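Local coordinates for protein transcriptional regulator ComR (Streptococcus vestibularis F0396, PDB 6HU8) that probably binds DNA through an N-terminal Cro/C1-type helix-turn-helix domain and acts as a peptide-responsive competence regulator of the RNPP family, at residues I3-R15 with Q36-S48. Sequence-based numbering, arbitrary orientation.
Sequences IKDSIGLRIKTER and QLIRIEKGESLPS
Glu41 OE1 is gripped by two arginines: Arg15 NH2 donates to it at 2.9 Å, and Arg22 of helix 22-26 adds a second salt bridge. Glu41 OE2 takes Arg15 NE at 2.7 Å in a nearly straight bond (174°); with NE and NH2 each taking one oxygen, the guanidinium grips the carboxylate side-on, both oxygens using their syn lone pairs. The bend of Arg15 at chi3 (56°) swings NE and NH2 round to Glu41, whose chain runs extended beyond CG into a hole formed by Gly8, Ile11, Lys12 and Arg15. Lys12 crosses it at about a right angle with its aliphatic carbons, while its amine pairs with Glu16.

Where the backbones draw close, Gly8 lies against the end of helix 34-41, its CA 3.2 Å from Ile40 O in a CA-H...O contact. That helix terminates in a Schellman motif at Gly43, and Lys4 CB rests 3.3 Å from Gly43 O. Deeper in, Ile11 CD1 packs on Ile40 CG2 (3.6 Å), and Ile7 reaches Leu46 with CD1 and Pro47 with CG2. A water bridges Lys4 O and Ser45 O.

Helix 3-17 is thus joined to helix 34-41 and the following turn within the helix-turn-helix domain; the two-arginine grip would favour an ionised Glu41 and fix its carboxylate's rotation in a buried setting.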
loop_
_atom_site.group_PDB
_atom_site.type_symbol
_atom_site.label_atom_id
_atom_site.label_comp_id
_atom_site.label_asym_id
_atom_site.label_seq_id
_atom_site.Cartn_x
_atom_site.Cartn_y
_atom_site.Cartn_z
ATOM N N ILE A 3 -16.732 7.747 21.682
ATOM C CA ILE A 3 -17.431 7.922 20.417
ATOM C C ILE A 3 -17.577 6.561 19.694
ATOM O O ILE A 3 -18.635 6.252 19.135
ATOM C CB ILE A 3 -16.684 8.927 19.537
ATOM C CG1 ILE A 3 -16.815 10.335 20.123
ATOM C CG2 ILE A 3 -17.182 8.890 18.094
ATOM C CD1 ILE A 3 -15.874 11.331 19.488
ATOM N N LYS A 4 -16.525 5.748 19.727
ATOM C CA LYS A 4 -16.582 4.414 19.121
ATOM C C LYS A 4 -17.669 3.532 19.785
ATOM O O LYS A 4 -18.440 2.859 19.087
ATOM C CB LYS A 4 -15.209 3.727 19.198
ATOM C CG LYS A 4 -14.193 4.268 18.207
ATOM C CD LYS A 4 -12.908 3.417 18.175
ATOM C CE LYS A 4 -11.829 3.968 19.101
ATOM N NZ LYS A 4 -11.849 3.256 20.414
ATOM N N ASP A 5 -17.731 3.548 21.118
ATOM C CA ASP A 5 -18.754 2.803 21.862
ATOM C C ASP A 5 -20.155 3.250 21.475
ATOM O O ASP A 5 -21.026 2.420 21.235
ATOM C CB ASP A 5 -18.595 2.976 23.375
ATOM C CG ASP A 5 -17.335 2.324 23.924
ATOM O OD1 ASP A 5 -16.819 1.364 23.310
ATOM O OD2 ASP A 5 -16.869 2.783 24.991
ATOM N N SER A 6 -20.380 4.566 21.421
ATOM C CA SER A 6 -21.740 5.068 21.219
ATOM C C SER A 6 -22.206 4.810 19.793
ATOM O O SER A 6 -23.330 4.346 19.570
ATOM C CB SER A 6 -21.837 6.563 21.558
ATOM O OG SER A 6 -20.925 7.305 20.766
ATOM N N ILE A 7 -21.345 5.104 18.828
ATOM C CA ILE A 7 -21.655 4.813 17.431
ATOM C C ILE A 7 -21.867 3.301 17.212
ATOM O O ILE A 7 -22.875 2.900 16.639
ATOM C CB ILE A 7 -20.544 5.345 16.489
ATOM C CG1 ILE A 7 -20.559 6.878 16.494
ATOM C CG2 ILE A 7 -20.740 4.829 15.073
ATOM C CD1 ILE A 7 -19.424 7.503 15.721
ATOM N N GLY A 8 -20.931 2.474 17.667
ATOM C CA GLY A 8 -21.113 1.025 17.593
ATOM C C GLY A 8 -22.454 0.541 18.157
ATOM O O GLY A 8 -23.153 -0.278 17.551
ATOM N N LEU A 9 -22.845 1.048 19.318
ATOM C CA LEU A 9 -24.101 0.607 19.927
ATOM C C LEU A 9 -25.323 1.103 19.145
ATOM O O LEU A 9 -26.325 0.410 19.066
ATOM C CB LEU A 9 -24.180 1.070 21.380
ATOM C CG LEU A 9 -25.458 0.739 22.143
ATOM C CD1 LEU A 9 -25.605 -0.783 22.386
ATOM C CD2 LEU A 9 -25.486 1.531 23.445
ATOM N N ARG A 10 -25.241 2.286 18.545
ATOM C CA ARG A 10 -26.357 2.767 17.723
ATOM C C ARG A 10 -26.556 1.894 16.498
ATOM O O ARG A 10 -27.680 1.570 16.123
ATOM C CB ARG A 10 -26.136 4.214 17.292
ATOM C CG ARG A 10 -26.665 5.209 18.294
ATOM C CD ARG A 10 -26.442 6.624 17.831
ATOM N NE ARG A 10 -26.021 7.479 18.939
ATOM C CZ ARG A 10 -24.788 7.957 19.099
ATOM N NH1 ARG A 10 -24.516 8.728 20.146
ATOM N NH2 ARG A 10 -23.826 7.684 18.211
ATOM N N ILE A 11 -25.449 1.522 15.872
ATOM C CA ILE A 11 -25.492 0.640 14.726
ATOM C C ILE A 11 -26.060 -0.715 15.121
ATOM O O ILE A 11 -26.949 -1.257 14.451
ATOM C CB ILE A 11 -24.093 0.460 14.117
ATOM C CG1 ILE A 11 -23.645 1.758 13.423
ATOM C CG2 ILE A 11 -24.089 -0.704 13.151
ATOM C CD1 ILE A 11 -22.150 1.776 13.055
ATOM N N LYS A 12 -25.525 -1.260 16.208
ATOM C CA LYS A 12 -25.946 -2.564 16.686
ATOM C C LYS A 12 -27.420 -2.571 17.087
ATOM O O LYS A 12 -28.143 -3.536 16.793
ATOM C CB LYS A 12 -25.079 -3.006 17.869
ATOM C CG LYS A 12 -25.422 -4.397 18.408
ATOM C CD LYS A 12 -24.309 -4.903 19.311
ATOM C CE LYS A 12 -24.785 -5.142 20.733
ATOM N NZ LYS A 12 -25.428 -6.479 20.891
ATOM N N THR A 13 -27.864 -1.511 17.762
ATOM C CA THR A 13 -29.252 -1.454 18.219
ATOM C C THR A 13 -30.208 -1.414 17.036
ATOM O O THR A 13 -31.230 -2.100 17.035
ATOM C CB THR A 13 -29.505 -0.248 19.142
ATOM O OG1 THR A 13 -28.759 -0.421 20.348
ATOM C CG2 THR A 13 -30.977 -0.142 19.505
ATOM N N GLU A 14 -29.862 -0.653 16.011
ATOM C CA GLU A 14 -30.746 -0.534 14.853
ATOM C C GLU A 14 -30.772 -1.815 14.013
ATOM O O GLU A 14 -31.830 -2.220 13.514
ATOM C CB GLU A 14 -30.329 0.647 13.986
ATOM C CG GLU A 14 -31.209 0.860 12.776
ATOM C CD GLU A 14 -32.624 1.259 13.153
ATOM O OE1 GLU A 14 -33.570 0.795 12.477
ATOM O OE2 GLU A 14 -32.787 2.037 14.124
ATOM N N ARG A 15 -29.606 -2.437 13.840
ATOM C CA ARG A 15 -29.536 -3.717 13.145
ATOM C C ARG A 15 -30.449 -4.743 13.822
ATOM O O ARG A 15 -31.235 -5.433 13.154
ATOM C CB ARG A 15 -28.090 -4.238 13.106
ATOM C CG ARG A 15 -27.951 -5.564 12.357
ATOM C CD ARG A 15 -26.522 -6.086 12.292
ATOM N NE ARG A 15 -25.899 -6.231 13.610
ATOM C CZ ARG A 15 -26.162 -7.206 14.478
ATOM N NH1 ARG A 15 -27.078 -8.127 14.199
ATOM N NH2 ARG A 15 -25.527 -7.248 15.645
ATOM N N GLN A 36 -15.230 -6.830 10.507
ATOM C CA GLN A 36 -15.214 -5.360 10.494
ATOM C C GLN A 36 -16.425 -4.802 11.241
ATOM O O GLN A 36 -16.294 -3.919 12.080
ATOM C CB GLN A 36 -15.191 -4.836 9.054
ATOM C CG GLN A 36 -13.811 -4.892 8.379
ATOM C CD GLN A 36 -13.897 -4.694 6.897
ATOM O OE1 GLN A 36 -14.984 -4.487 6.356
ATOM N NE2 GLN A 36 -12.759 -4.760 6.216
ATOM N N LEU A 37 -17.612 -5.324 10.936
ATOM C CA LEU A 37 -18.833 -4.904 11.646
ATOM C C LEU A 37 -18.747 -5.198 13.143
ATOM O O LEU A 37 -19.038 -4.334 13.960
ATOM C CB LEU A 37 -20.079 -5.579 11.044
ATOM C CG LEU A 37 -21.422 -5.245 11.737
ATOM C CD1 LEU A 37 -21.680 -3.732 11.779
ATOM C CD2 LEU A 37 -22.573 -5.939 11.029
ATOM N N ILE A 38 -18.357 -6.415 13.519
ATOM C CA ILE A 38 -18.200 -6.728 14.944
ATOM C C ILE A 38 -17.278 -5.764 15.728
ATOM O O ILE A 38 -17.596 -5.388 16.852
ATOM C CB ILE A 38 -17.690 -8.173 15.122
ATOM C CG1 ILE A 38 -18.808 -9.146 14.740
ATOM C CG2 ILE A 38 -17.324 -8.446 16.568
ATOM C CD1 ILE A 38 -18.344 -10.598 14.641
ATOM N N ARG A 39 -16.146 -5.368 15.145
ATOM C CA ARG A 39 -15.221 -4.469 15.823
ATOM C C ARG A 39 -15.866 -3.091 16.005
ATOM O O ARG A 39 -15.638 -2.410 17.013
ATOM C CB ARG A 39 -13.896 -4.348 15.042
ATOM C CG ARG A 39 -12.989 -5.573 15.194
ATOM C CD ARG A 39 -11.600 -5.358 14.604
ATOM N NE ARG A 39 -11.613 -5.167 13.156
ATOM C CZ ARG A 39 -11.508 -6.158 12.276
ATOM N NH1 ARG A 39 -11.399 -7.417 12.703
ATOM N NH2 ARG A 39 -11.531 -5.898 10.976
ATOM N N ILE A 40 -16.682 -2.688 15.035
ATOM C CA ILE A 40 -17.403 -1.411 15.147
ATOM C C ILE A 40 -18.440 -1.499 16.264
ATOM O O ILE A 40 -18.461 -0.655 17.165
ATOM C CB ILE A 40 -18.086 -1.025 13.805
ATOM C CG1 ILE A 40 -17.033 -0.665 12.750
ATOM C CG2 ILE A 40 -19.117 0.108 14.006
ATOM C CD1 ILE A 40 -17.608 -0.502 11.352
ATOM N N GLU A 41 -19.280 -2.541 16.231
ATOM C CA GLU A 41 -20.340 -2.680 17.230
ATOM C C GLU A 41 -19.791 -2.855 18.642
ATOM O O GLU A 41 -20.466 -2.506 19.607
ATOM C CB GLU A 41 -21.268 -3.855 16.890
ATOM C CG GLU A 41 -22.090 -3.612 15.603
ATOM C CD GLU A 41 -23.138 -4.693 15.326
ATOM O OE1 GLU A 41 -23.102 -5.752 15.982
ATOM O OE2 GLU A 41 -24.002 -4.482 14.446
ATOM N N LYS A 42 -18.566 -3.362 18.771
ATOM C CA LYS A 42 -17.974 -3.565 20.095
ATOM C C LYS A 42 -17.208 -2.332 20.574
ATOM O O LYS A 42 -16.646 -2.346 21.661
ATOM C CB LYS A 42 -17.025 -4.768 20.095
ATOM C CG LYS A 42 -17.693 -6.130 20.186
ATOM C CD LYS A 42 -16.658 -7.238 20.060
ATOM C CE LYS A 42 -17.157 -8.552 20.634
ATOM N NZ LYS A 42 -18.605 -8.792 20.359
ATOM N N GLY A 43 -17.161 -1.285 19.755
ATOM C CA GLY A 43 -16.439 -0.071 20.116
ATOM C C GLY A 43 -14.940 -0.153 19.848
ATOM O O GLY A 43 -14.196 0.756 20.204
ATOM N N GLU A 44 -14.485 -1.229 19.207
ATOM C CA GLU A 44 -13.048 -1.403 18.944
ATOM C C GLU A 44 -12.525 -0.551 17.801
ATOM O O GLU A 44 -11.361 -0.131 17.791
ATOM C CB GLU A 44 -12.736 -2.878 18.666
ATOM C CG GLU A 44 -12.984 -3.743 19.884
ATOM C CD GLU A 44 -12.894 -5.218 19.579
ATOM O OE1 GLU A 44 -12.091 -5.584 18.698
ATOM O OE2 GLU A 44 -13.638 -6.005 20.210
ATOM N N SER A 45 -13.354 -0.288 16.805
ATOM C CA SER A 45 -12.891 0.644 15.794
ATOM C C SER A 45 -14.002 1.565 15.339
ATOM O O SER A 45 -15.193 1.290 15.533
ATOM C CB SER A 45 -12.286 -0.093 14.596
ATOM O OG SER A 45 -13.106 -1.156 14.180
ATOM N N LEU A 46 -13.576 2.667 14.735
ATOM C CA LEU A 46 -14.458 3.702 14.247
ATOM C C LEU A 46 -14.791 3.389 12.803
ATOM O O LEU A 46 -13.902 3.021 12.037
ATOM C CB LEU A 46 -13.767 5.072 14.355
ATOM C CG LEU A 46 -14.574 6.332 14.049
ATOM C CD1 LEU A 46 -15.639 6.537 15.109
ATOM C CD2 LEU A 46 -13.659 7.572 13.952
ATOM N N PRO A 47 -16.063 3.553 12.404
ATOM C CA PRO A 47 -16.316 3.377 10.971
ATOM C C PRO A 47 -15.758 4.523 10.134
ATOM O O PRO A 47 -15.847 5.708 10.526
ATOM C CB PRO A 47 -17.837 3.347 10.876
ATOM C CG PRO A 47 -18.314 4.060 12.084
ATOM C CD PRO A 47 -17.280 3.891 13.157
ATOM N N SER A 48 -15.173 4.167 8.991
ATOM C CA SER A 48 -14.789 5.148 7.986
ATOM C C SER A 48 -16.067 5.619 7.323
ATOM O O SER A 48 -17.140 5.018 7.526
ATOM C CB SER A 48 -13.817 4.549 6.953
ATOM O OG SER A 48 -14.407 3.462 6.245
HETATM O O HOH W 1 -17.613 2.883 16.269
#